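Side-chain contacts in putative enoyl-CoA hydratase (Streptomyces avermitilis, PDB 3GKB), which is a putative enoyl-CoA hydratase of the crotonase superfamily, probably acting on acyl-CoA thioesters, though its substrate is not established: residues B[238-241]-B[242-246]; B[40-43]-B[44-48]. All coordinates share one frame; numbering follows the deposited sequence.

Interaction 1: B[238-241]-B[242-246]; sequences DAWA and ATFSL
Trp240 and Phe244, four residues apart, form an edge-to-face (T-shaped) aromatic pair at the C-terminal end of helix 230-243, in the C-terminal helical part of this crotonase-fold subunit, beside a type I beta turn from Thr243 to Leu246. The ring planes stand at 80°, and the centroids of the indole five-membered ring and the phenyl ring are 5.1 Å apart. With CG anti to the backbone N (chi1 166°), the indole presents one face to Phe244. Behind the pair the helical bonding relaxes: Ala242 N still reaches Asp238 O at 3.2 Å, but Thr243 N makes only weak bonds to Ala239 O and Trp240 O. The short bond here comes from the side chain: Thr243 OG1 donates to Trp240 O at 2.7 Å in the carbonyl plane, on a lone pair; chi1 of 67° tucks the hydroxyl between its own backbone N and carbonyl carbon to reach it. A valine in place of Thr243 would probably deprive Trp240 O of this hydroxyl bond, leaving the weak one from the backbone N. Thr243 and Phe244 also touch Ile149, and Thr243 packs on Ala219 of a neighbouring subunit. At the aromatic contact itself, Phe244 CE1 lies over the indole face toward its rim, 3.5 Å from Trp240 NE1 and 3.6 Å from Trp240 CE2.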
loop_
_atom_site.group_PDB
_atom_site.type_symbol
_atom_site.label_atom_id
_atom_site.label_comp_id
_atom_site.label_asym_id
_atom_site.label_seq_id
_atom_site.Cartn_x
_atom_site.Cartn_y
_atom_site.Cartn_z
ATOM N N ASP B 238 13.342 0.693 21.640
ATOM C CA ASP B 238 14.447 1.560 22.060
ATOM C C ASP B 238 14.008 3.030 22.028
ATOM O O ASP B 238 14.321 3.822 22.933
ATOM C CB ASP B 238 15.665 1.365 21.148
ATOM C CG ASP B 238 16.352 0.033 21.370
ATOM O OD1 ASP B 238 16.140 -0.583 22.436
ATOM O OD2 ASP B 238 17.090 -0.419 20.474
ATOM N N ALA B 239 13.311 3.397 20.960
ATOM C CA ALA B 239 12.846 4.768 20.793
ATOM C C ALA B 239 11.801 5.109 21.849
ATOM O O ALA B 239 11.840 6.188 22.433
ATOM C CB ALA B 239 12.279 4.975 19.369
ATOM N N TRP B 240 10.889 4.167 22.107
ATOM C CA TRP B 240 9.817 4.347 23.070
ATOM C C TRP B 240 10.369 4.447 24.493
ATOM O O TRP B 240 10.016 5.363 25.238
ATOM C CB TRP B 240 8.851 3.182 22.947
ATOM C CG TRP B 240 7.841 2.977 24.044
ATOM C CD1 TRP B 240 6.620 3.610 24.207
ATOM C CD2 TRP B 240 7.936 2.020 25.085
ATOM N NE1 TRP B 240 5.957 3.078 25.280
ATOM C CE2 TRP B 240 6.742 2.096 25.836
ATOM C CE3 TRP B 240 8.905 1.067 25.438
ATOM C CZ2 TRP B 240 6.515 1.294 26.945
ATOM C CZ3 TRP B 240 8.674 0.258 26.541
ATOM C CH2 TRP B 240 7.498 0.385 27.289
ATOM N N ALA B 241 11.274 3.540 24.837
ATOM C CA ALA B 241 11.929 3.577 26.160
ATOM C C ALA B 241 12.584 4.920 26.426
ATOM O O ALA B 241 12.466 5.449 27.524
ATOM C CB ALA B 241 12.971 2.459 26.306
ATOM N N ALA B 242 13.220 5.487 25.402
ATOM C CA ALA B 242 13.930 6.744 25.541
ATOM C C ALA B 242 12.997 7.914 25.873
ATOM O O ALA B 242 13.421 8.834 26.575
ATOM C CB ALA B 242 14.767 7.067 24.267
ATOM N N THR B 243 11.746 7.898 25.384
ATOM C CA THR B 243 10.796 8.979 25.668
ATOM C C THR B 243 10.423 9.062 27.160
ATOM O O THR B 243 10.083 10.139 27.644
ATOM C CB THR B 243 9.504 8.900 24.771
ATOM O OG1 THR B 243 8.724 7.743 25.105
ATOM C CG2 THR B 243 9.878 8.870 23.295
ATOM N N PHE B 244 10.496 7.943 27.895
ATOM C CA PHE B 244 10.365 7.981 29.384
ATOM C C PHE B 244 11.577 8.488 30.161
ATOM O O PHE B 244 11.515 8.677 31.390
ATOM C CB PHE B 244 9.996 6.601 29.931
ATOM C CG PHE B 244 8.679 6.138 29.490
ATOM C CD1 PHE B 244 8.564 5.318 28.385
ATOM C CD2 PHE B 244 7.523 6.578 30.126
ATOM C CE1 PHE B 244 7.339 4.923 27.949
ATOM C CE2 PHE B 244 6.289 6.169 29.694
ATOM C CZ PHE B 244 6.202 5.323 28.592
ATOM N N SER B 245 12.696 8.700 29.493
ATOM C CA SER B 245 13.820 9.377 30.131
ATOM C C SER B 245 13.662 10.885 30.098
ATOM O O SER B 245 14.596 11.590 30.475
ATOM C CB SER B 245 15.126 9.025 29.422
ATOM O OG SER B 245 15.279 7.641 29.344
ATOM N N LEU B 246 12.532 11.384 29.574
ATOM C CA LEU B 246 12.232 12.817 29.569
ATOM C C LEU B 246 10.989 13.102 30.423
ATOM O O LEU B 246 10.101 12.242 30.520
ATOM C CB LEU B 246 12.001 13.303 28.120
ATOM C CG LEU B 246 13.099 12.893 27.129
ATOM C CD1 LEU B 246 12.675 13.176 25.684
ATOM C CD2 LEU B 246 14.420 13.624 27.480
#

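Interaction 2: B[40-43]-B[44-48]; sequences LRTV and LTTLA
Leu47 reaches back one turn to Val43, and from CB outward its side chain runs along that residue. Leu47 CB stands 3.5 Å from Val43 O, the carbonyl that also accepts the backbone bond from Leu47 N. Leu47 CG keeps beside the same Val43 O at 3.4 Å, and at the tip Leu47 CD1 meets Val43 CG1 at 3.7 Å while still close to that oxygen. CG is anti to the carbonyl carbon (chi1 -72°), which lays the leucine alongside the valine, both pointing the same way. This apolar side of helix 34-48, the crossover helix of a beta-alpha-beta unit between strands 19-24 and 55-60, faces the sheet: Val43, Leu44 and Leu47 all touch Ile22, and Leu44 and Leu47 also reach Ile56. Elsewhere on the helix, two threonines turn their hydroxyls onto the preceding turn. Thr45 OG1 bonds Arg41 O at 2.8 Å, and Thr46 OG1 bonds Thr42 O at the same distance of 2.8 Å. Each of these carbonyls also takes the backbone N-H of its threonine, so two donors grip one oxygen from opposite faces of the carbonyl plane. The hydroxyl of Thr42 is bonded in turn to Arg38 O. Arg41 lies side by side with Thr45, its CG 3.9 Å from Thr45 OG1.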
loop_
_atom_site.group_PDB
_atom_site.type_symbol
_atom_site.label_atom_id
_atom_site.label_comp_id
_atom_site.label_asym_id
_atom_site.label_seq_id
_atom_site.Cartn_x
_atom_site.Cartn_y
_atom_site.Cartn_z
ATOM N N LEU B 40 -6.158 -11.975 28.323
ATOM C CA LEU B 40 -5.985 -12.169 26.883
ATOM C C LEU B 40 -4.963 -13.277 26.588
ATOM O O LEU B 40 -5.184 -14.143 25.723
ATOM C CB LEU B 40 -5.530 -10.862 26.205
ATOM C CG LEU B 40 -6.622 -9.852 25.929
ATOM C CD1 LEU B 40 -6.002 -8.481 25.661
ATOM C CD2 LEU B 40 -7.497 -10.320 24.721
ATOM N N ARG B 41 -3.840 -13.261 27.292
ATOM C CA ARG B 41 -2.836 -14.296 27.105
ATOM C C ARG B 41 -3.405 -15.674 27.418
ATOM O O ARG B 41 -3.232 -16.623 26.642
ATOM C CB ARG B 41 -1.610 -14.030 27.978
ATOM C CG ARG B 41 -0.441 -14.927 27.596
ATOM C CD ARG B 41 0.882 -14.446 28.182
ATOM N NE ARG B 41 0.953 -14.878 29.580
ATOM C CZ ARG B 41 0.997 -14.083 30.656
ATOM N NH1 ARG B 41 0.984 -12.762 30.546
ATOM N NH2 ARG B 41 1.058 -14.617 31.873
ATOM N N THR B 42 -4.085 -15.786 28.554
ATOM C CA THR B 42 -4.701 -17.062 28.951
ATOM C C THR B 42 -5.690 -17.582 27.916
ATOM O O THR B 42 -5.611 -18.754 27.504
ATOM C CB THR B 42 -5.396 -16.953 30.333
ATOM O OG1 THR B 42 -4.438 -16.526 31.305
ATOM C CG2 THR B 42 -5.974 -18.300 30.753
ATOM N N VAL B 43 -6.604 -16.719 27.479
ATOM C CA VAL B 43 -7.635 -17.147 26.552
ATOM C C VAL B 43 -7.049 -17.503 25.187
ATOM O O VAL B 43 -7.384 -18.554 24.643
ATOM C CB VAL B 43 -8.753 -16.112 26.396
ATOM C CG1 VAL B 43 -9.707 -16.535 25.269
ATOM C CG2 VAL B 43 -9.517 -15.999 27.669
ATOM N N LEU B 44 -6.149 -16.679 24.661
ATOM C CA LEU B 44 -5.577 -16.979 23.357
ATOM C C LEU B 44 -4.656 -18.198 23.377
ATOM O O LEU B 44 -4.648 -18.982 22.442
ATOM C CB LEU B 44 -4.879 -15.757 22.752
ATOM C CG LEU B 44 -5.812 -14.615 22.330
ATOM C CD1 LEU B 44 -4.998 -13.403 21.880
ATOM C CD2 LEU B 44 -6.788 -15.036 21.216
ATOM N N THR B 45 -3.896 -18.363 24.446
ATOM C CA THR B 45 -3.013 -19.525 24.569
ATOM C C THR B 45 -3.854 -20.809 24.631
ATOM O O THR B 45 -3.543 -21.779 23.926
ATOM C CB THR B 45 -2.086 -19.372 25.806
ATOM O OG1 THR B 45 -1.239 -18.230 25.587
ATOM C CG2 THR B 45 -1.197 -20.586 25.986
ATOM N N THR B 46 -4.944 -20.790 25.399
ATOM C CA THR B 46 -5.862 -21.924 25.472
ATOM C C THR B 46 -6.503 -22.217 24.112
ATOM O O THR B 46 -6.604 -23.364 23.696
ATOM C CB THR B 46 -6.974 -21.695 26.483
ATOM O OG1 THR B 46 -6.413 -21.402 27.785
ATOM C CG2 THR B 46 -7.897 -22.909 26.543
ATOM N N LEU B 47 -6.959 -21.179 23.428
ATOM C CA LEU B 47 -7.565 -21.387 22.109
ATOM C C LEU B 47 -6.594 -21.933 21.083
ATOM O O LEU B 47 -7.000 -22.752 20.249
ATOM C CB LEU B 47 -8.238 -20.110 21.586
ATOM C CG LEU B 47 -9.544 -19.706 22.281
ATOM C CD1 LEU B 47 -9.936 -18.249 21.949
ATOM C CD2 LEU B 47 -10.662 -20.705 21.890
ATOM N N ALA B 48 -5.320 -21.520 21.151
ATOM C CA ALA B 48 -4.323 -21.966 20.192
ATOM C C ALA B 48 -4.198 -23.500 20.223
ATOM O O ALA B 48 -3.817 -24.097 19.231
ATOM C CB ALA B 48 -2.936 -21.302 20.438
#

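Overall arrangement
Interactions 1 and 2 are separate local contacts, interaction 2 within one helix and interaction 1 at the C-terminal end of another, with centres 30 Å apart and nearest atoms about 15 Å apart. Interaction 2 comes first in the chain, on the crossover helix 34-48 that packs against the six-stranded sheet, and no other subunit of the assembly touches it. Interaction 1 lies nearer the C-terminus and borders a second copy of the protein; its centre is about 20 Å from the centre of the chain, against about 16 Å for the centre of interaction 2. Both have a threonine hydroxyl returned to a backbone carbonyl, but three residues back in 238-246 and four in 40-48.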